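Local coordinates for probable 3-hydroxybutyryl-CoA dehydrogenase (Escherichia coli, PDB 3MOG), which catalyses the NAD-dependent oxidation of 3-hydroxyadipyl-CoA to 3-oxoadipyl-CoA in the breakdown of phenylacetate, at residues C[256-261]-C[401-406]. Residues are numbered along the deposited sequence; the frame is centred on the assembly and turned at random.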
loop_
_atom_site.group_PDB
_atom_site.type_symbol
_atom_site.label_atom_id
_atom_site.label_comp_id
_atom_site.label_asym_id
_atom_site.label_seq_id
_atom_site.Cartn_x
_atom_site.Cartn_y
_atom_site.Cartn_z
ATOM N N GLU C 256 2.345 4.868 2.140
ATOM C CA GLU C 256 1.168 5.740 2.249
ATOM C C GLU C 256 0.853 6.455 0.936
ATOM O O GLU C 256 1.711 7.144 0.389
ATOM C CB GLU C 256 1.410 6.820 3.316
ATOM C CG GLU C 256 1.184 6.397 4.751
ATOM C CD GLU C 256 -0.277 6.115 5.098
ATOM O OE1 GLU C 256 -1.180 6.738 4.486
ATOM O OE2 GLU C 256 -0.507 5.274 6.004
ATOM N N ARG C 257 -0.392 6.342 0.481
ATOM C CA ARG C 257 -0.758 6.748 -0.874
ATOM C C ARG C 257 -0.873 8.254 -1.022
ATOM O O ARG C 257 -0.845 8.755 -2.141
ATOM C CB ARG C 257 -2.063 6.093 -1.345
ATOM C CG ARG C 257 -2.341 4.653 -0.908
ATOM C CD ARG C 257 -1.388 3.644 -1.514
ATOM N NE ARG C 257 -1.387 3.612 -2.978
ATOM C CZ ARG C 257 -0.526 2.885 -3.691
ATOM N NH1 ARG C 257 0.379 2.144 -3.068
ATOM N NH2 ARG C 257 -0.562 2.894 -5.017
ATOM N N ARG C 258 -0.985 8.987 0.088
ATOM C CA ARG C 258 -0.853 10.450 -0.005
ATOM C C ARG C 258 0.581 10.918 -0.302
ATOM O O ARG C 258 0.818 12.089 -0.615
ATOM C CB ARG C 258 -1.489 11.169 1.203
ATOM C CG ARG C 258 -0.794 11.001 2.532
ATOM C CD ARG C 258 -1.752 11.366 3.660
ATOM N NE ARG C 258 -1.039 11.677 4.897
ATOM C CZ ARG C 258 -0.632 10.775 5.789
ATOM N NH1 ARG C 258 0.016 11.180 6.875
ATOM N NH2 ARG C 258 -0.855 9.475 5.601
ATOM N N PHE C 259 1.536 9.993 -0.229
ATOM C CA PHE C 259 2.910 10.290 -0.615
ATOM C C PHE C 259 3.360 9.522 -1.885
ATOM O O PHE C 259 4.542 9.438 -2.165
ATOM C CB PHE C 259 3.883 10.045 0.556
ATOM C CG PHE C 259 3.613 10.899 1.764
ATOM C CD1 PHE C 259 3.312 10.313 2.993
ATOM C CD2 PHE C 259 3.649 12.295 1.674
ATOM C CE1 PHE C 259 3.059 11.100 4.119
ATOM C CE2 PHE C 259 3.391 13.093 2.793
ATOM C CZ PHE C 259 3.099 12.494 4.020
ATOM N N LEU C 260 2.408 8.973 -2.635
ATOM C CA LEU C 260 2.674 8.264 -3.887
ATOM C C LEU C 260 3.577 9.040 -4.861
ATOM O O LEU C 260 3.363 10.233 -5.102
ATOM C CB LEU C 260 1.349 7.923 -4.581
ATOM C CG LEU C 260 1.329 6.823 -5.647
ATOM C CD1 LEU C 260 1.740 5.483 -5.047
ATOM C CD2 LEU C 260 -0.051 6.725 -6.287
ATOM N N PRO C 261 4.618 8.376 -5.389
ATOM C CA PRO C 261 5.406 9.015 -6.461
ATOM C C PRO C 261 4.656 9.049 -7.804
ATOM O O PRO C 261 3.632 8.386 -7.953
ATOM C CB PRO C 261 6.680 8.151 -6.535
ATOM C CG PRO C 261 6.746 7.477 -5.157
ATOM C CD PRO C 261 5.309 7.206 -4.825
ATOM N N ALA C 401 -0.571 19.205 6.946
ATOM C CA ALA C 401 -0.153 19.981 8.131
ATOM C C ALA C 401 -0.951 19.603 9.386
ATOM O O ALA C 401 -0.397 19.481 10.482
ATOM C CB ALA C 401 -0.295 21.464 7.868
ATOM N N LEU C 402 -2.249 19.402 9.206
ATOM C CA LEU C 402 -3.125 18.995 10.269
ATOM C C LEU C 402 -2.788 17.592 10.767
ATOM O O LEU C 402 -2.842 17.327 11.969
ATOM C CB LEU C 402 -4.574 19.030 9.788
ATOM C CG LEU C 402 -5.294 20.375 9.709
ATOM C CD1 LEU C 402 -6.550 20.169 8.914
ATOM C CD2 LEU C 402 -5.614 20.960 11.080
ATOM N N ASP C 403 -2.445 16.690 9.852
ATOM C CA ASP C 403 -2.076 15.335 10.258
ATOM C C ASP C 403 -0.772 15.339 11.060
ATOM O O ASP C 403 -0.630 14.600 12.038
ATOM C CB ASP C 403 -1.950 14.410 9.056
ATOM C CG ASP C 403 -1.535 13.005 9.452
ATOM O OD1 ASP C 403 -2.376 12.279 10.016
ATOM O OD2 ASP C 403 -0.362 12.635 9.222
ATOM N N ALA C 404 0.163 16.187 10.654
ATOM C CA ALA C 404 1.420 16.308 11.367
ATOM C C ALA C 404 1.181 16.844 12.780
ATOM O O ALA C 404 1.808 16.365 13.732
ATOM C CB ALA C 404 2.394 17.204 10.596
ATOM N N LEU C 405 0.264 17.809 12.910
ATOM C CA LEU C 405 -0.077 18.405 14.220
ATOM C C LEU C 405 -0.740 17.381 15.115
ATOM O O LEU C 405 -0.396 17.260 16.283
ATOM C CB LEU C 405 -0.972 19.635 14.060
ATOM C CG LEU C 405 -1.524 20.323 15.318
ATOM C CD1 LEU C 405 -0.400 20.780 16.255
ATOM C CD2 LEU C 405 -2.414 21.511 14.921
ATOM N N GLN C 406 -1.657 16.611 14.539
ATOM C CA GLN C 406 -2.366 15.569 15.264
ATOM C C GLN C 406 -1.445 14.454 15.770
ATOM O O GLN C 406 -1.644 13.919 16.867
ATOM C CB GLN C 406 -3.468 14.981 14.387
ATOM C CG GLN C 406 -4.487 14.200 15.186
ATOM C CD GLN C 406 -5.724 13.864 14.392
ATOM O OE1 GLN C 406 -5.678 13.722 13.166
ATOM N NE2 GLN C 406 -6.849 13.741 15.092
#
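R258 and D403 make the whole contact, a salt bridge in which R258 NH1 lies 2.8 Å from D403 OD2 while their CA atoms stay 11.4 Å apart. The side chains meet at about a right angle, and the guanidinium and carboxylate planes stand 78° apart. OD2 comes to NH1 obliquely, and the pairing is one oxygen to one nitrogen, not the flat two-pronged form; D403 OD1 is 4.1 Å from R258 NH1. R258 reaches across with its chain extended from CG to NE, and D403 reaches back with CG anti to its backbone N (chi1 179°). E256 takes the neighbouring nitrogen: its OE1 lies in the guanidinium plane, 3.0 Å from R258 NH2. F259 brings its CE1 atom over the centre of one R258 guanidinium face, 4.0 Å from the plane. Within the same chain, E400 pairs with R258 NE and R193 with D403 OD2, while the OE2 of E256 bridges to R257 of a neighbouring subunit. The loop after helix 239-252 is thus tied to helix 390-406, joining the two C-terminal-type domains through a charge network that continues to the trimer interface. Acids at NE, NH1 and NH2 probably restrict turning of the guanidinium, and two arginines at OD2 of buried D403 would be expected to favour its carboxylate form.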